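Chlorella virus DNA ligase-adenylate (Chlorella virus, PDB 1FVI) probably seals nicks in DNA as an ATP-dependent ligase, and is caught here as the enzyme-adenylate intermediate with AMP bound. Local coordinates at residues A28-V33 and S79-G84; Q35-S40 and V50-L55; E57-G62 and F92-F97; S68-T73 and Q130-P135; D98-D103 and G169-G174. The protein carries 1 engineered substitution. One frame throughout, in Å; residues are numbered along the deposited sequence.

Contact 1: A28-V33 and S79-G84; sequences AGIRSV and SAVMTG. Engineered in segment 28-33: Ala28 (natural residue Asp).
Ile30 packs against Val81 and Met82 where strand 30-34 faces residues 81 and 82 of helix 74-82. Its CB points toward the helix, and two of its branches do the touching. Ile30 CG2 lies 3.5 Å from Val81 CG1. Ile30 CG1 rests 3.7 Å from Val81 CG2, so each branch of the valine meets a different branch of the isoleucine. The two side chains lie alongside each other, pointing opposite ways. The chi1 of Val81, -178°, sets both of its methyls against the strand residue. Met82 adds its sulfur: Met82 SD is 3.9 Å from Ile30 CG2. The methionine chain bends at chi2 and chi3, and this folds the sulfur back toward the strand.

The helix also reaches the strand through Thr77 and Thr78, which touch Ile30, while Val81 touches Ile67 on the neighbouring strand 63-68. The contact thus seats helix 74-82 on one side of the sheet of the nucleotide-binding part of the ligase. The next residue, Arg31, touches the bound AMP and makes a salt bridge to Asp64. Ala28 is an engineered residue (Asp in the natural protein). Across these segments only carbon and sulfur atoms meet, which implies that van der Waals and hydrophobic packing, not directed polar bonds, holds this part of the helix to the strand.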
# COMPACT_ATOMS: atom_id res chain seq x y z
N ALA A 28 -5.04 -1.45 1.12
CA ALA A 28 -6.23 -2.19 1.48
C ALA A 28 -6.61 -1.58 2.83
O ALA A 28 -5.97 -1.86 3.85
CB ALA A 28 -5.91 -3.68 1.63
N GLY A 29 -7.57 -0.67 2.83
CA GLY A 29 -7.95 -0.06 4.08
C GLY A 29 -9.27 0.68 4.02
O GLY A 29 -10.11 0.43 3.15
N ILE A 30 -9.46 1.60 4.97
CA ILE A 30 -10.68 2.37 5.03
C ILE A 30 -10.40 3.79 4.57
O ILE A 30 -9.60 4.52 5.20
CB ILE A 30 -11.26 2.38 6.49
CG1 ILE A 30 -11.45 0.94 6.99
CG2 ILE A 30 -12.62 3.13 6.55
CD1 ILE A 30 -12.43 0.08 6.12
N ARG A 31 -10.96 4.13 3.41
CA ARG A 31 -10.85 5.46 2.81
C ARG A 31 -11.46 6.48 3.79
O ARG A 31 -12.59 6.30 4.28
CB ARG A 31 -11.61 5.52 1.48
CG ARG A 31 -11.50 6.83 0.73
CD ARG A 31 -10.05 7.07 0.33
NE ARG A 31 -9.88 8.26 -0.52
CZ ARG A 31 -10.13 8.29 -1.82
NH1 ARG A 31 -10.56 7.19 -2.43
NH2 ARG A 31 -9.96 9.41 -2.52
N SER A 32 -10.69 7.52 4.10
CA SER A 32 -11.14 8.54 5.04
C SER A 32 -10.66 9.94 4.66
O SER A 32 -9.49 10.17 4.36
CB SER A 32 -10.68 8.20 6.46
OG SER A 32 -11.59 8.72 7.41
N VAL A 33 -11.61 10.86 4.66
CA VAL A 33 -11.33 12.24 4.35
C VAL A 33 -11.66 13.11 5.55
O VAL A 33 -12.64 12.89 6.25
CB VAL A 33 -12.15 12.71 3.15
CG1 VAL A 33 -11.90 14.20 2.89
CG2 VAL A 33 -11.82 11.89 1.91
N SER A 79 -13.59 -3.59 11.14
CA SER A 79 -14.40 -3.58 12.35
C SER A 79 -13.91 -2.56 13.37
O SER A 79 -14.70 -2.05 14.15
CB SER A 79 -14.45 -4.97 12.98
OG SER A 79 -13.14 -5.51 13.11
N ALA A 80 -12.61 -2.28 13.38
CA ALA A 80 -12.08 -1.30 14.33
C ALA A 80 -12.51 0.12 13.92
O ALA A 80 -12.96 0.91 14.75
CB ALA A 80 -10.56 -1.40 14.39
N VAL A 81 -12.41 0.41 12.63
CA VAL A 81 -12.77 1.71 12.06
C VAL A 81 -14.28 1.91 11.95
O VAL A 81 -14.83 2.95 12.31
CB VAL A 81 -12.20 1.89 10.62
CG1 VAL A 81 -12.54 3.27 10.08
CG2 VAL A 81 -10.70 1.66 10.59
N MET A 82 -14.95 0.88 11.44
CA MET A 82 -16.37 0.95 11.19
C MET A 82 -17.32 0.61 12.32
O MET A 82 -18.53 0.72 12.16
CB MET A 82 -16.71 0.15 9.92
CG MET A 82 -15.92 0.61 8.68
SD MET A 82 -15.98 2.43 8.49
CE MET A 82 -17.65 2.64 7.73
N THR A 83 -16.79 0.21 13.46
CA THR A 83 -17.66 -0.08 14.60
C THR A 83 -17.61 1.13 15.51
O THR A 83 -16.54 1.68 15.76
CB THR A 83 -17.23 -1.36 15.36
OG1 THR A 83 -17.30 -2.48 14.47
CG2 THR A 83 -18.17 -1.62 16.55
N GLY A 84 -18.78 1.56 15.97
CA GLY A 84 -18.90 2.73 16.82
C GLY A 84 -18.31 2.64 18.22
O GLY A 84 -19.04 2.81 19.20

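Contact 2: Q35-S40 and V50-L55; sequences QTQMLS and VMNRLL
Met38, in the short strand 38-39, comes nearest to helix 49-58 at Asn52, with their CA atoms 5.2 Å apart. The side chain of Asn52 reaches back to the strand backbone. Asn52 OD1 accepts a hydrogen bond from Met38 N at 2.8 Å, with an N-H...O angle of 153°. The donor stands above the carbonyl plane, 35° out of it, and so misses the lone pairs. The other end of the amide, Asn52 ND2, bonds to Ile46 O. Both ends of this buried amide are therefore used. Strand 38-39 is an edge strand of a mixed sheet in the ligase domain, and the helix packs on one face of that sheet. Here Met38 meets Leu55 at about a right angle. Met38 CG lies 3.5 Å from Leu55 CB, and the bent thioether chain brings Met38 SD to 3.8 Å from Leu55 CB. Tyr94 on strand 92-99 touches both Met38 and Leu55.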
# COMPACT_ATOMS: atom_id res chain seq x y z
N GLN A 35 -13.02 16.30 6.81
CA GLN A 35 -13.91 17.39 6.47
C GLN A 35 -14.76 17.65 7.71
O GLN A 35 -15.81 17.00 7.89
CB GLN A 35 -14.77 17.03 5.26
CG GLN A 35 -15.52 18.22 4.70
CD GLN A 35 -15.60 18.18 3.20
OE1 GLN A 35 -16.54 17.63 2.64
NE2 GLN A 35 -14.61 18.75 2.54
N THR A 36 -14.24 18.53 8.57
CA THR A 36 -14.84 18.93 9.85
C THR A 36 -14.50 17.83 10.86
O THR A 36 -14.07 18.10 11.98
CB THR A 36 -16.37 19.17 9.74
OG1 THR A 36 -16.66 19.92 8.54
CG2 THR A 36 -16.89 19.96 10.95
N GLN A 37 -14.71 16.59 10.44
CA GLN A 37 -14.39 15.39 11.20
C GLN A 37 -14.02 14.30 10.18
O GLN A 37 -14.11 14.54 8.97
CB GLN A 37 -15.59 14.93 12.02
CG GLN A 37 -16.80 14.53 11.21
CD GLN A 37 -17.95 14.04 12.07
OE1 GLN A 37 -19.11 14.14 11.69
NE2 GLN A 37 -17.62 13.48 13.24
N MET A 38 -13.58 13.13 10.64
CA MET A 38 -13.23 12.06 9.71
C MET A 38 -14.46 11.39 9.11
O MET A 38 -15.37 10.96 9.83
CB MET A 38 -12.31 11.02 10.35
CG MET A 38 -10.98 11.58 10.81
SD MET A 38 -10.13 12.69 9.65
CE MET A 38 -9.43 11.57 8.45
N LEU A 39 -14.51 11.38 7.78
CA LEU A 39 -15.60 10.80 7.01
C LEU A 39 -15.11 9.58 6.22
O LEU A 39 -13.92 9.45 5.91
CB LEU A 39 -16.13 11.86 6.02
CG LEU A 39 -17.09 12.99 6.41
CD1 LEU A 39 -16.95 13.43 7.84
CD2 LEU A 39 -16.90 14.17 5.47
N SER A 40 -16.03 8.66 5.93
CA SER A 40 -15.69 7.48 5.14
C SER A 40 -15.98 7.82 3.67
O SER A 40 -16.25 8.99 3.34
CB SER A 40 -16.51 6.27 5.60
OG SER A 40 -17.87 6.46 5.30
N VAL A 50 -12.83 7.48 18.77
CA VAL A 50 -11.46 7.78 19.19
C VAL A 50 -10.61 8.06 17.95
O VAL A 50 -9.83 9.01 17.92
CB VAL A 50 -10.84 6.60 19.96
CG1 VAL A 50 -9.48 6.99 20.55
CG2 VAL A 50 -11.79 6.11 21.05
N MET A 51 -10.77 7.22 16.92
CA MET A 51 -10.03 7.38 15.66
C MET A 51 -10.42 8.70 15.04
O MET A 51 -9.58 9.48 14.62
CB MET A 51 -10.38 6.27 14.66
CG MET A 51 -9.89 4.89 15.02
SD MET A 51 -10.11 3.77 13.61
CE MET A 51 -8.93 2.49 14.00
N ASN A 52 -11.73 8.92 15.00
CA ASN A 52 -12.30 10.13 14.43
C ASN A 52 -11.69 11.36 15.11
O ASN A 52 -11.04 12.17 14.46
CB ASN A 52 -13.82 10.09 14.58
CG ASN A 52 -14.52 11.09 13.65
OD1 ASN A 52 -13.93 12.08 13.24
ND2 ASN A 52 -15.77 10.80 13.31
N ARG A 53 -11.80 11.42 16.44
CA ARG A 53 -11.28 12.55 17.20
C ARG A 53 -9.78 12.74 17.01
O ARG A 53 -9.34 13.83 16.67
CB ARG A 53 -11.64 12.40 18.67
CG ARG A 53 -11.01 13.42 19.62
CD ARG A 53 -9.74 12.88 20.28
NE ARG A 53 -9.98 11.64 21.01
CZ ARG A 53 -9.10 11.06 21.82
NH1 ARG A 53 -7.90 11.59 22.00
NH2 ARG A 53 -9.42 9.93 22.44
N LEU A 54 -9.01 11.67 17.22
CA LEU A 54 -7.55 11.72 17.08
C LEU A 54 -7.12 12.26 15.72
O LEU A 54 -6.33 13.22 15.63
CB LEU A 54 -6.95 10.32 17.28
CG LEU A 54 -6.93 9.66 18.67
CD1 LEU A 54 -6.43 8.23 18.59
CD2 LEU A 54 -6.06 10.47 19.61
N LEU A 55 -7.61 11.64 14.65
CA LEU A 55 -7.26 12.08 13.30
C LEU A 55 -7.75 13.51 13.00
O LEU A 55 -7.03 14.26 12.35
CB LEU A 55 -7.79 11.11 12.25
CG LEU A 55 -7.15 9.72 12.20
CD1 LEU A 55 -7.92 8.82 11.24
CD2 LEU A 55 -5.69 9.82 11.81

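Contact 3: E57-G62 and F92-F97; sequences ELLPEG and FSYYWF. With AMP (adenosine monophosphate), chain C.
Tyr94 OH is hydrogen-bonded to Ser32 O on strand 30-34, and Leu59 covers one face of the same tyrosine ring. This is a helix-to-sheet junction in the adenylation domain: the turn after helix 49-58 packs on strand 92-99. Leu59, the first residue to leave the helical conformation, spreads its two methyls over two rings. Leu59 CD1 sits over the face of Tyr94, 3.8 Å from the ring centroid and 30° off its normal, a CH-pi contact. Leu59 CD2 makes a second one with Trp96, 4.3 Å from the centroid of the six-membered ring. A chi1 of 179° swings the Tyr94 ring to the Leu59 side of the strand. Pro60 follows and points back at the indole, meeting it obliquely. Tyr118 on helix 108-121 touches both Pro60 and Trp96. The Phe97 ring lies under the adenine, with AMP N1 3.7 Å above the Phe97 ring plane, over its centre. On the benzo part of the indole, Pro60 CG approaches Trp96 CZ2 to 3.5 Å.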
# COMPACT_ATOMS: atom_id res chain seq x y z
N GLU A 57 -7.98 15.93 15.07
CA GLU A 57 -7.07 16.82 15.80
C GLU A 57 -5.73 16.92 15.07
O GLU A 57 -5.13 18.00 14.98
CB GLU A 57 -6.84 16.31 17.24
CG GLU A 57 -8.05 16.46 18.17
CD GLU A 57 -7.91 15.73 19.52
OE1 GLU A 57 -6.84 15.14 19.81
OE2 GLU A 57 -8.90 15.73 20.29
N LEU A 58 -5.29 15.79 14.51
CA LEU A 58 -4.01 15.70 13.80
C LEU A 58 -3.98 16.23 12.38
O LEU A 58 -3.05 16.93 11.98
CB LEU A 58 -3.54 14.24 13.79
CG LEU A 58 -2.38 13.75 14.67
CD1 LEU A 58 -2.40 14.38 16.03
CD2 LEU A 58 -2.47 12.26 14.79
N LEU A 59 -5.00 15.90 11.60
CA LEU A 59 -5.00 16.29 10.20
C LEU A 59 -5.63 17.62 9.85
O LEU A 59 -6.60 18.04 10.49
CB LEU A 59 -5.68 15.20 9.36
CG LEU A 59 -5.11 13.78 9.36
CD1 LEU A 59 -6.14 12.86 8.71
CD2 LEU A 59 -3.78 13.74 8.60
N PRO A 60 -5.07 18.32 8.84
CA PRO A 60 -5.62 19.60 8.41
C PRO A 60 -6.85 19.32 7.57
O PRO A 60 -6.98 18.24 6.98
CB PRO A 60 -4.50 20.19 7.56
CG PRO A 60 -3.86 18.98 6.99
CD PRO A 60 -3.78 18.08 8.18
N GLU A 61 -7.78 20.27 7.58
CA GLU A 61 -9.02 20.16 6.82
C GLU A 61 -8.68 19.90 5.34
O GLU A 61 -7.78 20.53 4.78
CB GLU A 61 -9.79 21.48 6.99
CG GLU A 61 -11.03 21.62 6.13
CD GLU A 61 -12.20 20.78 6.59
OE1 GLU A 61 -12.11 20.16 7.68
OE2 GLU A 61 -13.21 20.76 5.86
N GLY A 62 -9.37 18.94 4.72
CA GLY A 62 -9.09 18.63 3.32
C GLY A 62 -8.16 17.44 3.09
O GLY A 62 -7.81 17.12 1.95
N PHE A 92 -2.94 2.36 15.32
CA PHE A 92 -3.38 2.28 13.94
C PHE A 92 -2.62 3.31 13.12
O PHE A 92 -1.92 4.17 13.65
CB PHE A 92 -4.91 2.47 13.82
CG PHE A 92 -5.41 3.79 14.36
CD1 PHE A 92 -5.52 4.91 13.53
CD2 PHE A 92 -5.75 3.92 15.71
CE1 PHE A 92 -5.94 6.15 14.04
CE2 PHE A 92 -6.16 5.15 16.22
CZ PHE A 92 -6.26 6.26 15.38
N SER A 93 -2.75 3.22 11.81
CA SER A 93 -2.04 4.14 10.94
C SER A 93 -3.00 4.86 10.00
O SER A 93 -4.16 4.50 9.88
CB SER A 93 -1.00 3.38 10.13
OG SER A 93 -0.04 2.79 10.99
N TYR A 94 -2.50 5.93 9.39
CA TYR A 94 -3.28 6.69 8.44
C TYR A 94 -2.33 7.10 7.33
O TYR A 94 -1.40 7.88 7.56
CB TYR A 94 -3.94 7.91 9.07
CG TYR A 94 -4.74 8.72 8.08
CD1 TYR A 94 -6.04 8.36 7.73
CD2 TYR A 94 -4.19 9.87 7.49
CE1 TYR A 94 -6.79 9.12 6.82
CE2 TYR A 94 -4.93 10.64 6.58
CZ TYR A 94 -6.22 10.26 6.26
OH TYR A 94 -6.95 11.04 5.42
N TYR A 95 -2.52 6.49 6.16
CA TYR A 95 -1.70 6.81 5.00
C TYR A 95 -2.36 8.03 4.36
O TYR A 95 -3.47 7.93 3.80
CB TYR A 95 -1.69 5.63 4.02
CG TYR A 95 -0.98 4.39 4.52
CD1 TYR A 95 -1.68 3.39 5.19
CD2 TYR A 95 0.39 4.19 4.28
CE1 TYR A 95 -1.04 2.21 5.62
CE2 TYR A 95 1.04 3.03 4.69
CZ TYR A 95 0.31 2.04 5.36
OH TYR A 95 0.93 0.88 5.76
N TRP A 96 -1.71 9.18 4.49
CA TRP A 96 -2.21 10.45 3.99
C TRP A 96 -1.69 10.67 2.59
O TRP A 96 -0.53 11.00 2.41
CB TRP A 96 -1.71 11.56 4.92
CG TRP A 96 -2.24 12.96 4.68
CD1 TRP A 96 -3.28 13.33 3.90
CD2 TRP A 96 -1.68 14.18 5.22
NE1 TRP A 96 -3.41 14.70 3.89
CE2 TRP A 96 -2.44 15.25 4.69
CE3 TRP A 96 -0.61 14.46 6.09
CZ2 TRP A 96 -2.16 16.59 5.00
CZ3 TRP A 96 -0.34 15.80 6.39
CH2 TRP A 96 -1.11 16.84 5.84
N PHE A 97 -2.56 10.49 1.60
CA PHE A 97 -2.13 10.64 0.21
C PHE A 97 -2.56 11.89 -0.56
O PHE A 97 -2.06 12.12 -1.67
CB PHE A 97 -2.41 9.36 -0.59
CG PHE A 97 -3.84 8.90 -0.55
CD1 PHE A 97 -4.87 9.70 -1.10
CD2 PHE A 97 -4.15 7.63 -0.09
CE1 PHE A 97 -6.18 9.23 -1.18
CE2 PHE A 97 -5.46 7.14 -0.16
CZ PHE A 97 -6.49 7.93 -0.72
P AMP C . -8.78 -1.83 -5.32
O1P AMP C . -9.54 -2.20 -6.52
O3P AMP C . -9.67 -2.53 -4.22
O5' AMP C . -8.98 -0.37 -5.01
C5' AMP C . -8.43 0.21 -3.73
C4' AMP C . -9.25 1.37 -3.21
O4' AMP C . -8.41 2.06 -2.28
C3' AMP C . -9.63 2.40 -4.30
O3' AMP C . -10.94 2.96 -4.15
C2' AMP C . -8.65 3.51 -4.13
O2' AMP C . -9.25 4.75 -4.49
C1' AMP C . -8.19 3.39 -2.66
N9 AMP C . -6.77 3.68 -2.54
C8 AMP C . -5.87 2.86 -1.89
N7 AMP C . -4.68 3.37 -1.95
C5 AMP C . -4.76 4.56 -2.66
C6 AMP C . -3.81 5.53 -3.03
N6 AMP C . -2.50 5.43 -2.72
N1 AMP C . -4.28 6.58 -3.73
C2 AMP C . -5.56 6.66 -4.04
N3 AMP C . -6.56 5.83 -3.75
C4 AMP C . -6.12 4.75 -3.03

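Contact 4: S68-T73 and Q130-P135; sequences SIEGAT and QVKIIP
Glu70 and Lys132 form a salt bridge at the surface, with OE2 of Glu70 3.3 Å from NZ of Lys132. The lysine N-H is also a hydrogen-bond donor to OE2. OE2 accepts it on its anti lone pair, the one turned away from OE1. The two side chains cross at about a right angle. Besides NZ, the aliphatic part of the lysine also comes close, with Lys132 CD 3.7 Å from Glu70 OE2. Ile134 and Glu70 approach from opposite directions, and Ile134 CD1 is 3.5 Å from Glu70 OE2. OE2 thus has an ammonium group and an apolar methyl as close neighbours.

The torsions explain the meeting. Lys132 leaves its strand with a chi1 of -173° and stays straight beyond CG, which lets the extended chain reach Glu70. Glu70 is bent at chi2 (-63°), and this brings its carboxylate over to the lysine.

Further out, the other carboxylate oxygen, OE1, makes a weak hydrogen bond with Tyr95 OH. Ser93, on the same strand as Tyr95, touches both Glu70 and Lys132. Lys132 itself is held by backbone hydrogen bonds to Phe92 and Tyr94. The arrangement is a surface salt bridge that links the loop between strand 63-68 and helix 74-82 to strand 131-135, an outermost strand of the mixed sheet.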
# COMPACT_ATOMS: atom_id res chain seq x y z
N SER A 68 -5.70 2.13 8.44
CA SER A 68 -5.37 0.72 8.46
C SER A 68 -4.56 0.37 9.68
O SER A 68 -3.79 1.19 10.17
CB SER A 68 -4.57 0.33 7.22
OG SER A 68 -3.39 1.10 7.14
N ILE A 69 -4.80 -0.83 10.21
CA ILE A 69 -4.05 -1.35 11.35
C ILE A 69 -2.95 -2.18 10.69
O ILE A 69 -3.21 -3.25 10.12
CB ILE A 69 -4.94 -2.23 12.25
CG1 ILE A 69 -6.16 -1.43 12.70
CG2 ILE A 69 -4.15 -2.69 13.45
CD1 ILE A 69 -7.12 -2.20 13.57
N GLU A 70 -1.73 -1.66 10.74
CA GLU A 70 -0.55 -2.25 10.11
C GLU A 70 -0.44 -3.74 9.79
O GLU A 70 -0.51 -4.12 8.61
CB GLU A 70 0.72 -1.78 10.81
CG GLU A 70 0.93 -0.26 10.77
CD GLU A 70 1.12 0.30 9.37
OE1 GLU A 70 0.38 -0.08 8.44
OE2 GLU A 70 2.00 1.17 9.21
N GLY A 71 -0.23 -4.59 10.79
CA GLY A 71 -0.09 -6.00 10.51
C GLY A 71 -1.34 -6.83 10.73
O GLY A 71 -1.24 -8.03 10.91
N ALA A 72 -2.50 -6.19 10.71
CA ALA A 72 -3.76 -6.89 10.91
C ALA A 72 -4.43 -7.18 9.57
O ALA A 72 -4.00 -6.69 8.52
CB ALA A 72 -4.69 -6.06 11.78
N THR A 73 -5.50 -7.97 9.62
CA THR A 73 -6.24 -8.31 8.41
C THR A 73 -7.23 -7.19 8.08
O THR A 73 -7.58 -6.38 8.94
CB THR A 73 -7.03 -9.62 8.56
OG1 THR A 73 -7.98 -9.51 9.63
CG2 THR A 73 -6.08 -10.80 8.79
N GLN A 130 -0.29 6.62 19.57
CA GLN A 130 -1.23 5.63 19.06
C GLN A 130 -1.45 5.66 17.54
O GLN A 130 -1.60 4.61 16.92
CB GLN A 130 -2.57 5.79 19.77
CG GLN A 130 -3.62 4.79 19.37
CD GLN A 130 -4.94 5.06 20.03
OE1 GLN A 130 -5.09 6.00 20.80
NE2 GLN A 130 -5.93 4.24 19.71
N VAL A 131 -1.53 6.87 16.97
CA VAL A 131 -1.77 7.08 15.53
C VAL A 131 -0.50 7.33 14.71
O VAL A 131 0.22 8.30 14.94
CB VAL A 131 -2.71 8.29 15.29
CG1 VAL A 131 -3.23 8.26 13.87
CG2 VAL A 131 -3.84 8.30 16.28
N LYS A 132 -0.26 6.49 13.72
CA LYS A 132 0.91 6.65 12.88
C LYS A 132 0.51 7.36 11.57
O LYS A 132 -0.21 6.79 10.75
CB LYS A 132 1.53 5.28 12.58
CG LYS A 132 2.84 5.31 11.85
CD LYS A 132 3.20 3.90 11.41
CE LYS A 132 4.52 3.85 10.67
NZ LYS A 132 4.83 2.44 10.27
N ILE A 133 0.90 8.62 11.44
CA ILE A 133 0.59 9.39 10.24
C ILE A 133 1.68 9.10 9.22
O ILE A 133 2.86 9.41 9.45
CB ILE A 133 0.54 10.92 10.50
CG1 ILE A 133 -0.53 11.25 11.55
CG2 ILE A 133 0.25 11.68 9.19
CD1 ILE A 133 -1.89 10.85 11.16
N ILE A 134 1.29 8.49 8.11
CA ILE A 134 2.23 8.15 7.06
C ILE A 134 1.98 8.92 5.77
O ILE A 134 1.01 8.66 5.07
CB ILE A 134 2.20 6.63 6.75
CG1 ILE A 134 2.54 5.83 8.02
CG2 ILE A 134 3.20 6.32 5.65
CD1 ILE A 134 2.39 4.34 7.85
N PRO A 135 2.84 9.91 5.47
CA PRO A 135 2.70 10.71 4.25
C PRO A 135 3.00 9.84 3.03
O PRO A 135 4.08 9.25 2.92
CB PRO A 135 3.77 11.80 4.43
CG PRO A 135 3.98 11.87 5.92
CD PRO A 135 3.94 10.42 6.31

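Contact 5: D98-D103 and G169-G174; sequences DYVTDD and GKYKFG
Tyr171 packs its ring against Val100 and the carboxylate of Asp98, in the buried part of this contact. Val100 CG2 lies 3.4 Å from Tyr171 CD1 and 3.5 Å from Tyr171 CG. The valine and tyrosine side chains cross at about a right angle. Asp98 comes at the ring edge, near its plane, with Asp98 OD2 3.2 Å from Tyr171 CD1; carboxylate and ring planes are 37° apart. The contact ties the end of strand 92-99 to the loop between strands 162-165 and 184-186 in the ligase domain.

The polar groups here have partners. OD2 of Asp98 makes salt bridges to Arg165 and Arg111, while Asp98 OD1 accepts a hydrogen bond from Tyr99 N at 2.8 Å. The Tyr171 hydroxyl bonds with Asp64 OD2 and with Leu6 N.

The other side is looser. The chain turns outward at Thr101 and Asp102, which are exposed and stay well away from segment 169-174. The backbone of Tyr171 is nevertheless held by a hydrogen bond with Pro104, just beyond that turn. An aromatic C-H edge beside a carboxylate is probably favourable, and the two arginines on OD2 would probably offset the negative charge beside the ring.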
# COMPACT_ATOMS: atom_id res chain seq x y z
N ASP A 98 -3.48 12.68 -0.00
CA ASP A 98 -3.93 13.90 -0.67
C ASP A 98 -4.34 14.97 0.33
O ASP A 98 -4.62 14.68 1.49
CB ASP A 98 -5.05 13.62 -1.68
CG ASP A 98 -4.98 14.52 -2.90
OD1 ASP A 98 -4.20 15.51 -2.90
OD2 ASP A 98 -5.71 14.26 -3.88
N TYR A 99 -4.37 16.21 -0.15
CA TYR A 99 -4.68 17.39 0.65
C TYR A 99 -5.26 18.46 -0.26
O TYR A 99 -4.52 19.06 -1.04
CB TYR A 99 -3.37 17.93 1.24
CG TYR A 99 -3.52 19.09 2.19
CD1 TYR A 99 -4.71 19.31 2.89
CD2 TYR A 99 -2.43 19.93 2.46
CE1 TYR A 99 -4.81 20.31 3.85
CE2 TYR A 99 -2.52 20.93 3.42
CZ TYR A 99 -3.71 21.12 4.11
OH TYR A 99 -3.80 22.08 5.08
N VAL A 100 -6.56 18.73 -0.14
CA VAL A 100 -7.12 19.77 -0.99
C VAL A 100 -6.83 21.20 -0.54
O VAL A 100 -6.51 22.02 -1.39
CB VAL A 100 -8.62 19.54 -1.34
CG1 VAL A 100 -9.23 20.80 -2.03
CG2 VAL A 100 -8.72 18.38 -2.31
N THR A 101 -6.89 21.51 0.76
CA THR A 101 -6.60 22.88 1.23
C THR A 101 -7.75 23.83 0.87
O THR A 101 -8.48 24.30 1.74
CB THR A 101 -5.20 23.40 0.69
OG1 THR A 101 -4.15 23.06 1.60
CG2 THR A 101 -5.17 24.90 0.46
N ASP A 102 -7.94 24.09 -0.42
CA ASP A 102 -9.00 24.96 -0.89
C ASP A 102 -9.44 24.54 -2.28
O ASP A 102 -10.40 23.79 -2.44
CB ASP A 102 -8.52 26.43 -0.90
CG ASP A 102 -9.42 27.35 -1.73
OD1 ASP A 102 -8.89 28.15 -2.52
OD2 ASP A 102 -10.66 27.28 -1.60
N ASP A 103 -8.66 24.98 -3.26
CA ASP A 103 -8.92 24.76 -4.67
C ASP A 103 -8.60 23.36 -5.19
O ASP A 103 -7.44 23.02 -5.38
CB ASP A 103 -8.14 25.80 -5.47
CG ASP A 103 -8.31 25.66 -6.96
OD1 ASP A 103 -7.29 25.80 -7.66
OD2 ASP A 103 -9.45 25.43 -7.42
N GLY A 169 -3.06 16.47 -12.41
CA GLY A 169 -4.43 16.12 -12.09
C GLY A 169 -5.09 16.92 -10.97
O GLY A 169 -4.49 17.27 -9.95
N LYS A 170 -6.37 17.18 -11.15
CA LYS A 170 -7.16 17.93 -10.18
C LYS A 170 -7.77 16.92 -9.23
O LYS A 170 -7.65 15.71 -9.44
CB LYS A 170 -8.31 18.64 -10.89
CG LYS A 170 -8.02 19.02 -12.34
CD LYS A 170 -8.19 17.83 -13.27
CE LYS A 170 -7.11 17.80 -14.33
NZ LYS A 170 -7.19 16.53 -15.08
N TYR A 171 -8.41 17.42 -8.19
CA TYR A 171 -9.11 16.55 -7.26
C TYR A 171 -10.54 16.47 -7.82
O TYR A 171 -11.34 17.39 -7.66
CB TYR A 171 -9.13 17.12 -5.83
CG TYR A 171 -9.62 16.09 -4.84
CD1 TYR A 171 -8.73 15.43 -3.99
CD2 TYR A 171 -10.96 15.70 -4.81
CE1 TYR A 171 -9.17 14.41 -3.14
CE2 TYR A 171 -11.40 14.68 -3.98
CZ TYR A 171 -10.51 14.05 -3.15
OH TYR A 171 -10.95 13.03 -2.32
N LYS A 172 -10.83 15.37 -8.52
CA LYS A 172 -12.14 15.16 -9.12
C LYS A 172 -13.15 14.64 -8.12
O LYS A 172 -12.87 13.70 -7.37
CB LYS A 172 -12.02 14.18 -10.30
CG LYS A 172 -13.31 13.99 -11.10
CD LYS A 172 -13.09 13.04 -12.26
CE LYS A 172 -14.39 12.72 -12.97
NZ LYS A 172 -14.20 11.83 -14.15
N PHE A 173 -14.34 15.25 -8.09
CA PHE A 173 -15.40 14.82 -7.18
C PHE A 173 -16.15 13.69 -7.88
O PHE A 173 -17.31 13.82 -8.26
CB PHE A 173 -16.33 15.99 -6.83
CG PHE A 173 -15.61 17.18 -6.23
CD1 PHE A 173 -16.06 18.47 -6.46
CD2 PHE A 173 -14.50 17.00 -5.41
CE1 PHE A 173 -15.42 19.57 -5.85
CE2 PHE A 173 -13.85 18.09 -4.80
CZ PHE A 173 -14.32 19.37 -5.03
N GLY A 174 -15.46 12.57 -8.05
CA GLY A 174 -16.03 11.42 -8.73
C GLY A 174 -14.93 10.51 -9.23
O GLY A 174 -13.75 10.71 -8.92

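Overall arrangement
From the N terminus, strand 30-34 opens the loop that contact 1 closes at the end of helix 74-82. Contact 2, between 35-40 and 50-55, is nested inside that loop. Contact 3 opens at 57-62, after contact 2 has closed, and crosses contact 1, for strand 92-99 lies beyond residue 84. Contact 4 starts at 68-73 and closes at 130-135, crossing contacts 1 and 3. Contact 5 starts at 98-103, crosses contact 4 and closes last, at 169-174. Together they tie helices 49-58 and 74-82, and the loops 68-73 and 169-174, to one mixed sheet. Contacts 2 and 3 share helix 49-58; contacts 3 and 5 share strand 92-99.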